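Local coordinates for protein esterase LipW (Mycobacterium marinum, PDB 3QH4) that probably hydrolyses ester bonds with strict substrate selectivity, as an alpha/beta-hydrolase-fold esterase of a mycobacterium, at residues Ala21-Arg26 with Asp291-Glu296; Gln43-Ala48 with Thr103-Cys108; Thr144-Asn149 with Arg158-Ala163. All coordinates share one frame; numbering follows the deposited sequence.

Interactions 1 and 2 are neighbours, their centres about 14 Å apart, whereas interaction 3 lies on the opposite side of the chain's centre from interaction 1, its centre about 32 Å from that of interaction 1 and about 23 Å from that of interaction 2. R106 of interaction 2 joins the first two contacts through a salt bridge in which its NH2 stands 3.0 Å from E296 OE1. Interactions 2 and 3 follow one another along the chain, both nested in the long loop that interaction 1 closes. The L293 side chain of interaction 1 lies near the probable S166-H288-D258 triad without touching it, and 158-163 is on the strand that leads toward S166.

Interaction 1: residues Ala21-Arg26 with Asp291-Glu296; sequences AVATAR and DSLLPE
V22 meets both leucines of 291-296 through one methyl. Its CG2 lies 3.9 Å from L293 CB and equally 3.9 Å from L294 CG, so the branch touches the base of one leucine and the fork of the next. The first torsion, chi1 -66°, sets CG1 opposite the carbonyl carbon and leaves CG2 between the backbone N and that carbon, on the side the leucines occupy. V22 and L293 run past each other in opposite directions, and the valine meets L294 at a slant. A looser approach follows at A23, whose CB is 4.3 Å from L293 CD1. The other methyl of the leucine, CD2, comes 4.2 Å from V22 O. Small and branched apolar residues suit this surface, because both partners offer methyls and neither asks for a polar partner.

The chain carrying V22 is held in shape by an inverse gamma turn centred on A23, with a weak hydrogen bond from T24 N to V22 O at 3.2 Å. A23 also packs on L15, P212 and C287, and L293 rests on C287 as well. In this alpha/beta hydrolase fold the short helix 290-293 follows H288, probably the histidine of a Ser-His-Asp triad with S166 and D258; the side chain of L293 lies near those residues without touching them. The N-terminal segment is thereby laid against the histidine-bearing end of the fold. L294 is the first residue to leave the helical conformation, and its O accepts a hydrogen bond from S300. The far end of 21-26 is tied down by R26, which makes salt bridges to D215 and E217.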
# COMPACT_ATOMS: atom_id res chain seq x y z
N ALA A 21 0.77 -11.62 -20.54
CA ALA A 21 1.69 -11.05 -21.51
C ALA A 21 2.74 -10.14 -20.90
O ALA A 21 3.82 -9.97 -21.48
CB ALA A 21 0.90 -10.30 -22.62
N VAL A 22 2.45 -9.55 -19.74
CA VAL A 22 3.37 -8.62 -19.06
C VAL A 22 3.98 -9.16 -17.76
O VAL A 22 4.99 -8.62 -17.28
CB VAL A 22 2.74 -7.19 -18.79
CG1 VAL A 22 2.45 -6.45 -20.11
CG2 VAL A 22 1.48 -7.26 -17.90
N ALA A 23 3.37 -10.20 -17.22
CA ALA A 23 3.86 -10.79 -15.96
C ALA A 23 4.81 -11.94 -16.28
O ALA A 23 4.50 -13.11 -16.03
CB ALA A 23 2.69 -11.25 -15.11
N THR A 24 5.98 -11.60 -16.85
CA THR A 24 6.86 -12.62 -17.46
C THR A 24 8.08 -12.97 -16.65
O THR A 24 8.88 -13.85 -17.04
CB THR A 24 7.31 -12.14 -18.83
OG1 THR A 24 7.93 -10.86 -18.65
CG2 THR A 24 6.11 -11.99 -19.76
N ALA A 25 8.24 -12.32 -15.50
CA ALA A 25 9.43 -12.58 -14.66
C ALA A 25 9.14 -12.56 -13.19
O ALA A 25 8.32 -11.76 -12.71
CB ALA A 25 10.55 -11.58 -14.99
N ARG A 26 9.81 -13.47 -12.47
CA ARG A 26 9.87 -13.39 -11.01
C ARG A 26 10.75 -12.22 -10.60
O ARG A 26 11.67 -11.81 -11.33
CB ARG A 26 10.47 -14.66 -10.43
CG ARG A 26 9.63 -15.92 -10.69
CD ARG A 26 10.36 -17.15 -10.18
NE ARG A 26 10.37 -17.18 -8.72
CZ ARG A 26 11.12 -18.00 -7.99
NH1 ARG A 26 12.00 -18.81 -8.58
NH2 ARG A 26 11.03 -18.00 -6.67
N ASP A 291 -2.60 -4.20 -10.91
CA ASP A 291 -3.06 -2.87 -11.30
C ASP A 291 -1.91 -1.93 -11.66
O ASP A 291 -2.15 -0.93 -12.35
CB ASP A 291 -3.94 -2.24 -10.22
CG ASP A 291 -3.20 -2.13 -8.89
OD1 ASP A 291 -2.78 -3.17 -8.36
OD2 ASP A 291 -3.00 -0.99 -8.42
N SER A 292 -0.69 -2.27 -11.22
CA SER A 292 0.54 -1.57 -11.66
C SER A 292 1.02 -2.07 -13.01
O SER A 292 1.46 -1.27 -13.87
CB SER A 292 1.64 -1.76 -10.60
OG SER A 292 1.24 -1.14 -9.38
N LEU A 293 0.96 -3.39 -13.21
CA LEU A 293 1.37 -4.02 -14.47
C LEU A 293 0.50 -3.61 -15.64
O LEU A 293 1.01 -3.41 -16.75
CB LEU A 293 1.40 -5.56 -14.36
CG LEU A 293 2.49 -6.14 -13.42
CD1 LEU A 293 2.11 -7.55 -12.94
CD2 LEU A 293 3.88 -6.17 -14.10
N LEU A 294 -0.81 -3.48 -15.39
CA LEU A 294 -1.77 -3.21 -16.46
C LEU A 294 -2.85 -2.26 -15.97
O LEU A 294 -3.97 -2.68 -15.76
CB LEU A 294 -2.45 -4.51 -16.91
CG LEU A 294 -1.90 -5.38 -18.03
CD1 LEU A 294 -2.95 -6.41 -18.48
CD2 LEU A 294 -1.43 -4.52 -19.23
N PRO A 295 -2.52 -0.97 -15.80
CA PRO A 295 -3.53 -0.12 -15.14
C PRO A 295 -4.78 0.14 -16.00
O PRO A 295 -5.83 0.51 -15.45
CB PRO A 295 -2.79 1.19 -14.86
CG PRO A 295 -1.52 1.13 -15.59
CD PRO A 295 -1.22 -0.31 -15.94
N GLU A 296 -4.70 -0.10 -17.31
CA GLU A 296 -5.89 0.10 -18.15
C GLU A 296 -6.79 -1.14 -18.28
O GLU A 296 -7.86 -1.10 -18.87
CB GLU A 296 -5.50 0.58 -19.57
CG GLU A 296 -4.31 1.49 -19.64
CD GLU A 296 -4.45 2.77 -18.84
OE1 GLU A 296 -5.59 3.19 -18.55
OE2 GLU A 296 -3.39 3.34 -18.52

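Interaction 2: residues Gln43-Ala48 with Thr103-Cys108; sequences QRRREA and TDHRQC
R45 reaches from helix 31-56 to T103, just before helix 105-115 of the alpha/beta hydrolase fold, and to H105 in the first turn of that helix. Its CB points toward that segment, and the chain then bends at both chi2 (-63°) and chi3 (-44°), bringing CD beside the T103 carbonyl oxygen. CD lies 4.0 Å from T103 O; NE lies 3.4 Å from T103 O and is hydrogen-bonded to D102 O. CZ passes T103 O at 4.1 Å. At the tip, NH2 meets H105 CB at 3.6 Å, the carbon lying in the guanidinium plane at its edge, and it forms a salt bridge with E52 of its own helix. A long, flexible arginine suits this place because it can serve a backbone carbonyl and an acid while the edge of its guanidinium lies against the H105 methylene. The H105 ring is turned 33° from the guanidinium and has partners of its own. H105 NE2 is hydrogen-bonded to T53 OG1, and its ND1 to Y78 OH.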
# COMPACT_ATOMS: atom_id res chain seq x y z
N GLN A 43 13.68 5.20 -12.44
CA GLN A 43 13.83 5.93 -13.71
C GLN A 43 12.55 5.81 -14.55
O GLN A 43 12.02 6.80 -15.07
CB GLN A 43 15.05 5.41 -14.50
CG GLN A 43 15.18 6.02 -15.90
CD GLN A 43 16.44 5.59 -16.65
OE1 GLN A 43 17.08 4.59 -16.32
NE2 GLN A 43 16.79 6.36 -17.68
N ARG A 44 12.03 4.59 -14.65
CA ARG A 44 10.83 4.34 -15.44
C ARG A 44 9.63 5.11 -14.86
O ARG A 44 8.87 5.77 -15.59
CB ARG A 44 10.54 2.84 -15.52
CG ARG A 44 9.22 2.46 -16.22
CD ARG A 44 9.00 0.94 -16.25
NE ARG A 44 9.22 0.31 -14.95
CZ ARG A 44 8.32 0.20 -13.97
NH1 ARG A 44 7.09 0.69 -14.11
NH2 ARG A 44 8.66 -0.41 -12.83
N ARG A 45 9.46 5.03 -13.54
CA ARG A 45 8.30 5.64 -12.90
C ARG A 45 8.38 7.16 -12.93
O ARG A 45 7.36 7.81 -13.03
CB ARG A 45 8.08 5.11 -11.47
CG ARG A 45 7.61 3.64 -11.38
CD ARG A 45 6.21 3.46 -12.05
NE ARG A 45 5.33 4.55 -11.65
CZ ARG A 45 4.40 5.12 -12.42
NH1 ARG A 45 4.15 4.67 -13.66
NH2 ARG A 45 3.70 6.16 -11.93
N ARG A 46 9.59 7.74 -12.84
CA ARG A 46 9.75 9.21 -12.95
C ARG A 46 9.22 9.68 -14.30
O ARG A 46 8.43 10.64 -14.38
CB ARG A 46 11.21 9.63 -12.77
N GLU A 47 9.61 8.95 -15.34
CA GLU A 47 9.21 9.25 -16.72
C GLU A 47 7.68 9.15 -16.91
O GLU A 47 7.06 9.99 -17.56
CB GLU A 47 9.97 8.32 -17.67
N ALA A 48 7.07 8.16 -16.29
CA ALA A 48 5.65 7.88 -16.51
C ALA A 48 4.78 8.83 -15.68
O ALA A 48 3.66 9.18 -16.09
CB ALA A 48 5.35 6.44 -16.15
N THR A 103 6.21 5.67 -7.38
CA THR A 103 5.92 4.23 -7.51
C THR A 103 4.44 3.96 -7.73
O THR A 103 4.05 3.32 -8.73
CB THR A 103 6.41 3.47 -6.30
OG1 THR A 103 7.83 3.72 -6.12
CG2 THR A 103 6.09 1.96 -6.46
N ASP A 104 3.62 4.46 -6.81
CA ASP A 104 2.18 4.27 -6.82
C ASP A 104 1.48 5.58 -7.17
O ASP A 104 0.35 5.85 -6.73
CB ASP A 104 1.70 3.78 -5.45
CG ASP A 104 2.00 2.31 -5.21
OD1 ASP A 104 2.41 1.60 -6.16
OD2 ASP A 104 1.74 1.86 -4.08
N HIS A 105 2.15 6.41 -7.97
CA HIS A 105 1.55 7.69 -8.41
C HIS A 105 0.18 7.47 -9.09
O HIS A 105 -0.77 8.19 -8.79
CB HIS A 105 2.56 8.39 -9.32
CG HIS A 105 2.15 9.75 -9.80
ND1 HIS A 105 2.09 10.86 -8.98
CD2 HIS A 105 1.88 10.19 -11.05
CE1 HIS A 105 1.75 11.92 -9.70
NE2 HIS A 105 1.63 11.55 -10.96
N ARG A 106 0.08 6.49 -9.98
CA ARG A 106 -1.18 6.23 -10.67
C ARG A 106 -2.28 5.90 -9.65
O ARG A 106 -3.38 6.43 -9.73
CB ARG A 106 -1.04 5.09 -11.69
CG ARG A 106 -2.34 4.79 -12.46
CD ARG A 106 -2.84 5.96 -13.30
NE ARG A 106 -3.98 5.57 -14.15
CZ ARG A 106 -3.88 4.96 -15.33
NH1 ARG A 106 -2.69 4.63 -15.84
NH2 ARG A 106 -5.01 4.66 -15.99
N GLN A 107 -1.97 4.99 -8.71
CA GLN A 107 -2.94 4.63 -7.68
C GLN A 107 -3.44 5.86 -6.92
O GLN A 107 -4.64 5.98 -6.65
CB GLN A 107 -2.30 3.59 -6.73
CG GLN A 107 -3.05 3.29 -5.38
CD GLN A 107 -4.34 2.46 -5.57
OE1 GLN A 107 -4.34 1.24 -5.34
NE2 GLN A 107 -5.43 3.11 -5.95
N CYS A 108 -2.52 6.77 -6.59
CA CYS A 108 -2.86 7.97 -5.82
C CYS A 108 -3.78 8.86 -6.64
O CYS A 108 -4.76 9.41 -6.10
CB CYS A 108 -1.61 8.74 -5.36
SG CYS A 108 -0.72 7.85 -4.04

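Interaction 3: residues Thr144-Asn149 with Arg158-Ala163; sequences TWVVGN and RRLAVA
V147 and L160 cross at about a right angle, the valine's methyl CG2 meeting the leucine's CD2 at 3.8 Å. The pairing packs the last turn of helix 134-148 against strand 160-165 and belongs to a beta-alpha-beta crossover of the alpha/beta hydrolase fold: the chain leaves strand 118-122, passes through the helix and returns to the sheet as strand 160-165, with strand 85-91 lying between the two.

L160 directs its CB toward the helix. With CG anti to the backbone N (chi1 168°), its two methyls divide between neighbouring residues of the helix, CD2 going to V147 and CD1 to V146. The CB of V146 also points toward the strand, whereas in V147 CG2 is the branch that reaches L160. Beta-branched valines give the helix a compact apolar surface, and the longer leucine bridges the space between backbones, whose closest CA atoms, those of V147 and L160, are 8.3 Å apart.

Around this pair, L160 also packs on V187 and V87, and V147 on P185, so the leucine is buried among apolar neighbours. The strand itself is fixed by backbone bonds, A161 pairing with V87 and V89 of strand 85-91, and L160 with I188. The second approach is looser, V146 CG1 lying 4.4 Å from L160 CD1.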
# COMPACT_ATOMS: atom_id res chain seq x y z
N THR A 144 0.53 12.81 11.58
CA THR A 144 0.45 13.88 12.61
C THR A 144 0.48 15.27 11.98
O THR A 144 -0.26 16.18 12.39
CB THR A 144 1.60 13.70 13.65
OG1 THR A 144 1.44 12.43 14.29
CG2 THR A 144 1.57 14.82 14.73
N TRP A 145 1.33 15.42 10.97
CA TRP A 145 1.50 16.68 10.26
C TRP A 145 0.25 17.05 9.45
O TRP A 145 -0.17 18.22 9.43
CB TRP A 145 2.73 16.55 9.36
CG TRP A 145 3.03 17.69 8.45
CD1 TRP A 145 3.81 18.78 8.74
CD2 TRP A 145 2.65 17.81 7.07
NE1 TRP A 145 3.92 19.59 7.63
CE2 TRP A 145 3.23 19.02 6.59
CE3 TRP A 145 1.90 17.02 6.19
CZ2 TRP A 145 3.06 19.46 5.28
CZ3 TRP A 145 1.73 17.45 4.90
CH2 TRP A 145 2.31 18.66 4.44
N VAL A 146 -0.37 16.05 8.83
CA VAL A 146 -1.61 16.24 8.09
C VAL A 146 -2.69 16.80 9.00
O VAL A 146 -3.38 17.76 8.66
CB VAL A 146 -2.06 14.90 7.42
CG1 VAL A 146 -3.50 14.94 6.97
CG2 VAL A 146 -1.11 14.58 6.27
N VAL A 147 -2.82 16.21 10.19
CA VAL A 147 -3.87 16.62 11.10
C VAL A 147 -3.49 17.96 11.74
O VAL A 147 -4.33 18.87 11.81
CB VAL A 147 -4.12 15.52 12.16
CG1 VAL A 147 -5.06 16.02 13.27
CG2 VAL A 147 -4.68 14.26 11.49
N GLY A 148 -2.23 18.11 12.16
CA GLY A 148 -1.81 19.32 12.88
C GLY A 148 -1.89 20.55 12.00
O GLY A 148 -2.10 21.68 12.49
N ASN A 149 -1.75 20.34 10.69
CA ASN A 149 -1.74 21.44 9.74
C ASN A 149 -2.94 21.44 8.81
O ASN A 149 -2.91 22.05 7.74
CB ASN A 149 -0.44 21.40 8.93
CG ASN A 149 0.78 21.60 9.79
OD1 ASN A 149 1.48 20.64 10.15
ND2 ASN A 149 1.03 22.85 10.17
N ARG A 158 -11.53 15.65 10.36
CA ARG A 158 -12.59 14.75 10.80
C ARG A 158 -12.89 13.64 9.78
O ARG A 158 -13.67 12.71 10.07
CB ARG A 158 -13.88 15.52 11.11
N ARG A 159 -12.28 13.74 8.59
CA ARG A 159 -12.49 12.72 7.55
C ARG A 159 -11.12 12.26 7.06
O ARG A 159 -10.70 12.56 5.93
CB ARG A 159 -13.39 13.23 6.41
CG ARG A 159 -14.84 13.35 6.84
CD ARG A 159 -15.70 13.82 5.66
NE ARG A 159 -15.40 15.21 5.35
CZ ARG A 159 -15.72 15.81 4.21
NH1 ARG A 159 -16.36 15.12 3.26
NH2 ARG A 159 -15.40 17.09 4.04
N LEU A 160 -10.42 11.57 7.95
CA LEU A 160 -9.07 11.07 7.66
C LEU A 160 -9.10 9.56 7.48
O LEU A 160 -9.61 8.83 8.34
CB LEU A 160 -8.10 11.45 8.78
CG LEU A 160 -6.72 10.76 8.79
CD1 LEU A 160 -5.87 11.36 7.71
CD2 LEU A 160 -6.06 11.00 10.19
N ALA A 161 -8.56 9.12 6.33
CA ALA A 161 -8.44 7.70 6.02
C ALA A 161 -6.95 7.38 5.85
O ALA A 161 -6.12 8.28 5.63
CB ALA A 161 -9.21 7.36 4.73
N VAL A 162 -6.62 6.10 5.95
CA VAL A 162 -5.27 5.63 5.71
C VAL A 162 -5.36 4.54 4.63
O VAL A 162 -6.40 3.88 4.50
CB VAL A 162 -4.59 5.10 7.01
CG1 VAL A 162 -4.42 6.24 8.06
CG2 VAL A 162 -5.38 3.94 7.65
N ALA A 163 -4.31 4.40 3.82
CA ALA A 163 -4.38 3.50 2.69
C ALA A 163 -2.98 3.08 2.32
O ALA A 163 -2.00 3.80 2.60
CB ALA A 163 -5.06 4.20 1.47